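Local coordinates for protein putative Phosphate (Eubacterium rectale, PDB 3DAO) that is a putative phosphatase of the haloacid dehalogenase-like hydrolase family that probably hydrolyses a phosphate ester, at residues Y250-A255 / H265-Y270; D235-I240 / Q257-A262. All blocks are in the same frame, centred on the assembly; numbering follows the deposited sequence.

Contact 1 of 2, residues Y250-A255 / H265-Y270; sequences YAVSNA and HTCAPY
Thr266 O sits at the edge of the Tyr250 ring, in its plane and 3.9 Å from CD2, while His265 CB and Cys267 CB approach the same ring obliquely. The Tyr250 and His265 side chains run side by side and point the same way; their ring centroids are 5.3 Å apart and the planes meet at 33°, neither a stack nor an edge-to-face pair. The closest touch between the two side chains is an aromatic carbon on a methylene, Tyr250 CE2 to His265 CB at 3.5 Å. In both residues CG is anti to the carbonyl carbon (chi1 -62° in Tyr250, -51° in His265), which turns the neighbouring rings in the same direction. The tyrosine ring also meets the ring of Phe233.

The backbones pair in parallel, Tyr250 with His265, Ala251 with Thr266 and Val252 with Cys267. Ala251 N donates to His265 O (3.0 Å), in the carbonyl plane, and Cys267 N returns a bond to Ala251 O (2.9 Å) from well above that carbonyl's plane. A third bond, Ser253 N to Cys267 O, is weak, and pairing ends there as residues 252-255 form a type I turn. On the face of Tyr250 and Val252, Cys267 SG packs 4.0 Å from Val252 CG1 and is backed by Val275 and Val278 of helix 274-281.

Past the strands, Ser253 OG rests 3.3 Å from Pro269 CD. Asn254 OD1 comes 3.6 Å from Pro269 CB and accepts a bond from a water that in turn accepts from Tyr270 N, bridging the two loops. Strand 248-252, helix 257-262 and strand 265-267 thus form a beta-alpha-beta unit at one margin of the Rossmann-like sheet of a haloacid dehalogenase-type domain.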
ATOM      1  N   TYR A 250      15.915  -7.932  -0.887  1.00 19.28           N
ATOM      2  CA  TYR A 250      16.631  -7.284   0.204  1.00 18.16           C
ATOM      3  C   TYR A 250      15.707  -6.737   1.248  1.00 19.08           C
ATOM      4  O   TYR A 250      14.710  -6.056   0.928  1.00 19.09           O
ATOM      5  CB  TYR A 250      17.486  -6.105  -0.315  1.00 18.34           C
ATOM      6  CG  TYR A 250      18.552  -6.529  -1.284  1.00 18.13           C
ATOM      7  CD1 TYR A 250      18.223  -6.806  -2.611  1.00 20.04           C
ATOM      8  CD2 TYR A 250      19.877  -6.723  -0.862  1.00 21.17           C
ATOM      9  CE1 TYR A 250      19.199  -7.234  -3.509  1.00 22.77           C
ATOM     10  CE2 TYR A 250      20.864  -7.171  -1.762  1.00 22.48           C
ATOM     11  CZ  TYR A 250      20.495  -7.418  -3.086  1.00 23.15           C
ATOM     12  OH  TYR A 250      21.403  -7.856  -4.021  1.00 30.34           O
ATOM     13  N   ALA A 251      16.062  -7.043   2.498  1.00 17.91           N
ATOM     14  CA  ALA A 251      15.460  -6.466   3.678  1.00 17.85           C
ATOM     15  C   ALA A 251      16.366  -5.466   4.324  1.00 18.55           C
ATOM     16  O   ALA A 251      17.570  -5.698   4.490  1.00 22.32           O
ATOM     17  CB  ALA A 251      15.116  -7.556   4.732  1.00 18.21           C
ATOM     18  N   VAL A 252      15.798  -4.328   4.683  1.00 18.10           N
ATOM     19  CA  VAL A 252      16.567  -3.339   5.463  1.00 18.19           C
ATOM     20  C   VAL A 252      16.953  -4.020   6.782  1.00 19.25           C
ATOM     21  O   VAL A 252      16.174  -4.786   7.345  1.00 18.13           O
ATOM     22  CB  VAL A 252      15.848  -2.011   5.652  1.00 20.28           C
ATOM     23  CG1 VAL A 252      15.742  -1.342   4.275  1.00 19.92           C
ATOM     24  CG2 VAL A 252      14.466  -2.185   6.314  1.00 20.56           C
ATOM     25  N   SER A 253      18.164  -3.743   7.258  1.00 19.86           N
ATOM     26  CA  SER A 253      18.717  -4.489   8.406  1.00 22.08           C
ATOM     27  C   SER A 253      18.046  -4.200   9.736  1.00 22.82           C
ATOM     28  O   SER A 253      18.246  -4.927  10.709  1.00 24.58           O
ATOM     29  CB  SER A 253      20.266  -4.315   8.487  1.00 21.88           C
ATOM     30  OG  SER A 253      20.634  -2.967   8.712  1.00 22.68           O
ATOM     31  N   ASN A 254      17.237  -3.156   9.784  1.00 22.27           N
ATOM     32  CA  ASN A 254      16.555  -2.796  11.012  1.00 22.11           C
ATOM     33  C   ASN A 254      15.164  -3.409  11.079  1.00 22.41           C
ATOM     34  O   ASN A 254      14.416  -3.174  12.024  1.00 22.07           O
ATOM     35  CB  ASN A 254      16.439  -1.287  11.207  1.00 23.23           C
ATOM     36  CG  ASN A 254      15.645  -0.604  10.103  1.00 24.84           C
ATOM     37  OD1 ASN A 254      16.013  -0.691   8.930  1.00 22.19           O
ATOM     38  ND2 ASN A 254      14.586   0.128  10.481  1.00 21.15           N
ATOM     39  N   ALA A 255      14.850  -4.211  10.074  1.00 21.99           N
ATOM     40  CA  ALA A 255      13.550  -4.872   9.978  1.00 21.35           C
ATOM     41  C   ALA A 255      13.489  -6.040  10.951  1.00 22.07           C
ATOM     42  O   ALA A 255      14.502  -6.548  11.411  1.00 23.83           O
ATOM     43  CB  ALA A 255      13.311  -5.424   8.521  1.00 20.32           C
ATOM     44  N   HIS A 265      18.900 -11.239   0.936  1.00 21.26           N
ATOM     45  CA  HIS A 265      19.988 -10.486   1.583  1.00 20.23           C
ATOM     46  C   HIS A 265      19.462  -9.334   2.378  1.00 20.55           C
ATOM     47  O   HIS A 265      18.265  -9.003   2.343  1.00 20.77           O
ATOM     48  CB  HIS A 265      20.932  -9.880   0.517  1.00 20.86           C
ATOM     49  CG  HIS A 265      21.403 -10.863  -0.496  1.00 21.63           C
ATOM     50  ND1 HIS A 265      22.401 -11.779  -0.232  1.00 21.95           N
ATOM     51  CD2 HIS A 265      21.009 -11.085  -1.776  1.00 24.06           C
ATOM     52  CE1 HIS A 265      22.594 -12.522  -1.311  1.00 26.39           C
ATOM     53  NE2 HIS A 265      21.759 -12.127  -2.257  1.00 24.47           N
ATOM     54  N   THR A 266      20.368  -8.674   3.065  1.00 21.46           N
ATOM     55  CA  THR A 266      20.004  -7.481   3.798  1.00 21.70           C
ATOM     56  C   THR A 266      20.748  -6.287   3.219  1.00 22.21           C
ATOM     57  O   THR A 266      21.794  -6.427   2.576  1.00 26.12           O
ATOM     58  CB  THR A 266      20.319  -7.577   5.299  1.00 22.94           C
ATOM     59  OG1 THR A 266      21.728  -7.656   5.462  1.00 26.90           O
ATOM     60  CG2 THR A 266      19.683  -8.833   5.915  1.00 20.20           C
ATOM     61  N   CYS A 267      20.200  -5.118   3.453  1.00 21.27           N
ATOM     62  CA  CYS A 267      20.878  -3.882   3.111  1.00 20.83           C
ATOM     63  C   CYS A 267      20.760  -2.977   4.316  1.00 21.61           C
ATOM     64  O   CYS A 267      20.007  -3.269   5.253  1.00 23.56           O
ATOM     65  CB  CYS A 267      20.318  -3.206   1.825  1.00 22.15           C
ATOM     66  SG  CYS A 267      18.625  -2.689   1.896  1.00 23.74           S
ATOM     67  N   ALA A 268      21.480  -1.865   4.270  1.00 20.40           N
ATOM     68  CA  ALA A 268      21.493  -0.910   5.379  1.00 20.84           C
ATOM     69  C   ALA A 268      20.170  -0.184   5.531  1.00 21.00           C
ATOM     70  O   ALA A 268      19.368  -0.133   4.591  1.00 21.18           O
ATOM     71  CB  ALA A 268      22.649   0.124   5.184  1.00 21.44           C
ATOM     72  N   PRO A 269      19.949   0.420   6.699  1.00 20.28           N
ATOM     73  CA  PRO A 269      18.718   1.147   6.938  1.00 21.93           C
ATOM     74  C   PRO A 269      18.591   2.388   6.046  1.00 21.01           C
ATOM     75  O   PRO A 269      19.555   2.813   5.391  1.00 22.03           O
ATOM     76  CB  PRO A 269      18.803   1.541   8.405  1.00 22.02           C
ATOM     77  CG  PRO A 269      19.756   0.565   9.010  1.00 24.67           C
ATOM     78  CD  PRO A 269      20.720   0.193   7.940  1.00 22.31           C
ATOM     79  N   TYR A 270      17.403   2.956   6.015  1.00 21.06           N
ATOM     80  CA  TYR A 270      17.181   4.078   5.133  1.00 23.11           C
ATOM     81  C   TYR A 270      18.058   5.271   5.519  1.00 24.89           C
ATOM     82  O   TYR A 270      18.386   6.102   4.682  1.00 23.88           O
ATOM     83  CB  TYR A 270      15.720   4.477   5.097  1.00 23.61           C
ATOM     84  CG  TYR A 270      15.234   5.129   6.351  1.00 21.68           C
ATOM     85  CD1 TYR A 270      15.543   6.443   6.623  1.00 22.23           C
ATOM     86  CD2 TYR A 270      14.482   4.412   7.277  1.00 21.18           C
ATOM     87  CE1 TYR A 270      15.082   7.050   7.767  1.00 24.92           C
ATOM     88  CE2 TYR A 270      14.016   5.004   8.433  1.00 25.83           C
ATOM     89  CZ  TYR A 270      14.324   6.318   8.674  1.00 24.68           C
ATOM     90  OH  TYR A 270      13.860   6.903   9.828  1.00 30.55           O
TER
HETATM   91  O   HOH W   1      15.452   1.102   7.006  1.00 17.53           O

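Contact 2 of 2, residues D235-I240 / Q257-A262; sequences DNLNDI and QEVIAA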
ATOM      1  N   ASP A 235      10.749  -3.883   4.119  1.00 19.29           N
ATOM      2  CA  ASP A 235      11.041  -3.706   5.542  1.00 20.20           C
ATOM      3  C   ASP A 235       9.940  -4.134   6.507  1.00 22.24           C
ATOM      4  O   ASP A 235      10.112  -4.010   7.715  1.00 20.84           O
ATOM      5  CB  ASP A 235      11.343  -2.241   5.842  1.00 20.97           C
ATOM      6  CG  ASP A 235      10.129  -1.341   5.779  1.00 25.05           C
ATOM      7  OD1 ASP A 235       9.101  -1.725   5.198  1.00 22.80           O
ATOM      8  OD2 ASP A 235      10.199  -0.214   6.331  1.00 31.81           O
ATOM      9  N   ASN A 236       8.856  -4.661   5.956  1.00 22.76           N
ATOM     10  CA  ASN A 236       7.616  -4.930   6.699  1.00 25.84           C
ATOM     11  C   ASN A 236       7.190  -6.373   6.601  1.00 24.78           C
ATOM     12  O   ASN A 236       7.467  -7.052   5.635  1.00 21.01           O
ATOM     13  CB  ASN A 236       6.531  -4.036   6.057  1.00 26.68           C
ATOM     14  CG  ASN A 236       5.268  -3.893   6.888  1.00 31.93           C
ATOM     15  OD1 ASN A 236       4.531  -4.857   7.159  1.00 34.91           O
ATOM     16  ND2 ASN A 236       4.973  -2.655   7.244  1.00 36.77           N
ATOM     17  N   LEU A 237       6.487  -6.842   7.627  1.00 25.32           N
ATOM     18  CA  LEU A 237       5.973  -8.213   7.580  1.00 25.19           C
ATOM     19  C   LEU A 237       5.106  -8.375   6.338  1.00 23.92           C
ATOM     20  O   LEU A 237       5.087  -9.443   5.753  1.00 25.03           O
ATOM     21  CB  LEU A 237       5.152  -8.563   8.824  1.00 25.67           C
ATOM     22  CG  LEU A 237       5.915  -8.706  10.145  1.00 26.22           C
ATOM     23  CD1 LEU A 237       4.898  -8.828  11.317  1.00 28.41           C
ATOM     24  CD2 LEU A 237       6.868  -9.889  10.117  1.00 26.27           C
ATOM     25  N   ASN A 238       4.428  -7.305   5.912  1.00 24.41           N
ATOM     26  CA  ASN A 238       3.556  -7.395   4.711  1.00 25.44           C
ATOM     27  C   ASN A 238       4.363  -7.489   3.386  1.00 25.35           C
ATOM     28  O   ASN A 238       3.802  -7.646   2.307  1.00 28.20           O
ATOM     29  CB  ASN A 238       2.476  -6.294   4.647  1.00 24.80           C
ATOM     30  CG  ASN A 238       3.013  -4.898   4.292  1.00 30.13           C
ATOM     31  OD1 ASN A 238       4.066  -4.742   3.687  1.00 29.30           O
ATOM     32  ND2 ASN A 238       2.234  -3.868   4.641  1.00 31.19           N
ATOM     33  N   ASP A 239       5.684  -7.436   3.501  1.00 23.79           N
ATOM     34  CA  ASP A 239       6.577  -7.541   2.327  1.00 21.60           C
ATOM     35  C   ASP A 239       7.124  -8.938   2.183  1.00 21.21           C
ATOM     36  O   ASP A 239       7.812  -9.265   1.224  1.00 19.66           O
ATOM     37  CB  ASP A 239       7.790  -6.606   2.490  1.00 21.06           C
ATOM     38  CG  ASP A 239       7.430  -5.149   2.343  1.00 21.63           C
ATOM     39  OD1 ASP A 239       6.604  -4.804   1.468  1.00 25.59           O
ATOM     40  OD2 ASP A 239       7.978  -4.341   3.107  1.00 19.78           O
ATOM     41  N   ILE A 240       6.805  -9.773   3.155  1.00 21.05           N
ATOM     42  CA  ILE A 240       7.392 -11.121   3.193  1.00 19.72           C
ATOM     43  C   ILE A 240       7.130 -11.964   1.936  1.00 19.77           C
ATOM     44  O   ILE A 240       8.027 -12.613   1.396  1.00 18.89           O
ATOM     45  CB  ILE A 240       7.008 -11.880   4.491  1.00 20.02           C
ATOM     46  CG1 ILE A 240       7.864 -11.341   5.639  1.00 18.96           C
ATOM     47  CG2 ILE A 240       7.201 -13.386   4.326  1.00 20.62           C
ATOM     48  CD1 ILE A 240       7.508 -11.875   7.059  1.00 25.55           C
ATOM     49  N   GLN A 257      13.202  -9.825  12.328  1.00 22.13           N
ATOM     50  CA  GLN A 257      13.884 -11.075  12.009  1.00 23.52           C
ATOM     51  C   GLN A 257      13.207 -11.871  10.906  1.00 23.55           C
ATOM     52  O   GLN A 257      13.864 -12.521  10.059  1.00 22.62           O
ATOM     53  CB  GLN A 257      13.996 -11.959  13.306  1.00 26.78           C
ATOM     54  CG  GLN A 257      14.996 -11.412  14.326  1.00 37.89           C
ATOM     55  CD  GLN A 257      14.685 -11.697  15.817  1.00 47.79           C
ATOM     56  OE1 GLN A 257      13.654 -12.301  16.177  1.00 48.00           O
ATOM     57  NE2 GLN A 257      15.591 -11.231  16.690  1.00 42.37           N
ATOM     58  N   GLU A 258      11.878 -11.866  10.932  1.00 22.90           N
ATOM     59  CA  GLU A 258      11.129 -12.643   9.931  1.00 21.87           C
ATOM     60  C   GLU A 258      11.259 -12.047   8.538  1.00 21.99           C
ATOM     61  O   GLU A 258      11.222 -12.763   7.528  1.00 20.28           O
ATOM     62  CB  GLU A 258       9.651 -12.767  10.275  1.00 23.64           C
ATOM     63  CG  GLU A 258       9.382 -13.536  11.546  1.00 24.64           C
ATOM     64  CD  GLU A 258       9.605 -12.719  12.805  1.00 27.46           C
ATOM     65  OE1 GLU A 258       9.865 -11.509  12.686  1.00 22.86           O
ATOM     66  OE2 GLU A 258       9.486 -13.285  13.924  1.00 26.76           O
ATOM     67  N   VAL A 259      11.382 -10.721   8.498  1.00 20.01           N
ATOM     68  CA  VAL A 259      11.501 -10.021   7.192  1.00 21.08           C
ATOM     69  C   VAL A 259      12.891 -10.344   6.661  1.00 22.19           C
ATOM     70  O   VAL A 259      13.072 -10.738   5.500  1.00 22.66           O
ATOM     71  CB  VAL A 259      11.271  -8.528   7.328  1.00 22.09           C
ATOM     72  CG1 VAL A 259      11.417  -7.852   5.965  1.00 20.85           C
ATOM     73  CG2 VAL A 259       9.886  -8.250   7.956  1.00 21.10           C
ATOM     74  N   ILE A 260      13.883 -10.221   7.542  1.00 22.31           N
ATOM     75  CA  ILE A 260      15.255 -10.504   7.162  1.00 22.41           C
ATOM     76  C   ILE A 260      15.351 -11.919   6.619  1.00 22.27           C
ATOM     77  O   ILE A 260      15.965 -12.165   5.592  1.00 22.33           O
ATOM     78  CB  ILE A 260      16.241 -10.303   8.327  1.00 22.07           C
ATOM     79  CG1 ILE A 260      16.339  -8.800   8.625  1.00 24.68           C
ATOM     80  CG2 ILE A 260      17.613 -10.950   7.963  1.00 25.81           C
ATOM     81  CD1 ILE A 260      17.094  -8.437   9.916  1.00 25.88           C
ATOM     82  N   ALA A 261      14.642 -12.840   7.261  1.00 23.23           N
ATOM     83  CA  ALA A 261      14.745 -14.260   6.893  1.00 21.73           C
ATOM     84  C   ALA A 261      14.063 -14.545   5.578  1.00 21.41           C
ATOM     85  O   ALA A 261      14.437 -15.478   4.849  1.00 21.68           O
ATOM     86  CB  ALA A 261      14.143 -15.169   7.989  1.00 22.83           C
ATOM     87  N   ALA A 262      13.073 -13.727   5.264  1.00 20.94           N
ATOM     88  CA  ALA A 262      12.302 -13.914   4.019  1.00 20.67           C
ATOM     89  C   ALA A 262      13.126 -13.482   2.824  1.00 20.90           C
ATOM     90  O   ALA A 262      12.975 -14.010   1.717  1.00 20.06           O
ATOM     91  CB  ALA A 262      11.012 -13.089   4.049  1.00 21.71           C
TER
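Val259, Ile240 and Leu237 make a small apolar contact near the surface, where the loop after strand 230-234 and the first residue of helix 240-245 lean on helix 257-262. No hydrogen bond crosses it, and only 286 Å² is buried. Val259 is the buried residue: its CG2 lies 3.6 Å from Asn236 C, against the peptide that leads into Leu237, while CG1 faces Asp235 C. With CG1 anti to the backbone N (chi1 179°), both methyls can reach the loop backbone. Leu237 crosses the valine at an angle, CD2 4.1 Å from Val259 CG2, and also meets Glu258 CB. Farther along, Ile240 lays CD1 4.0 Å from Glu258 CB and CG2 3.8 Å from Ala262 CB, thereby spanning a full helical turn.

With Gly234 at the end of the strand, the chain here reads GDNLND, consistent with motif IV of haloacid dehalogenase-like hydrolases, which usually contributes to magnesium binding. Asp235 and Asp239 both bring a carboxylate close to Asp27 of the DxDx(T/V) pattern, and the crowding of like charges would suit a cation site.

Internal bonds shape the turn that presents Leu237 and Ile240. Asp239 OD2 accepts from Asp235 N and Asn236 N, which arrive from opposite faces of the carboxylate plane. Asn236 OD1 uses an in-plane lone pair to accept from Asn238 N (2.7 Å, 174° at the hydrogen), closing an Asx turn. Lys212 forms a salt bridge with Asp239 OD1 and a hydrogen bond with Asn238 OD1; the carboxylate of Glu258 pairs instead with Arg256.

In the fold
Helix 257-262 connects the pair: in sequence it runs between the two strands of contact 1, and in contact 2 it is itself one partner. Contact 1 is the more buried and the larger (510 against 286 Å²), and main-chain hydrogen bonds order it at the sheet margin. Contact 2 is a surface contact of side-chain packing, with no hydrogen bond crossing between its segments. Their centres lie 10 Å apart, and they meet directly where Val252 CG2 touches Asp235 CB and where Thr266 CG2 packs 3.6 Å from Ile260 CG2. Val252 and Asp235 each also touch the DxDx(T/V) residues, placing this junction beside the probable catalytic centre.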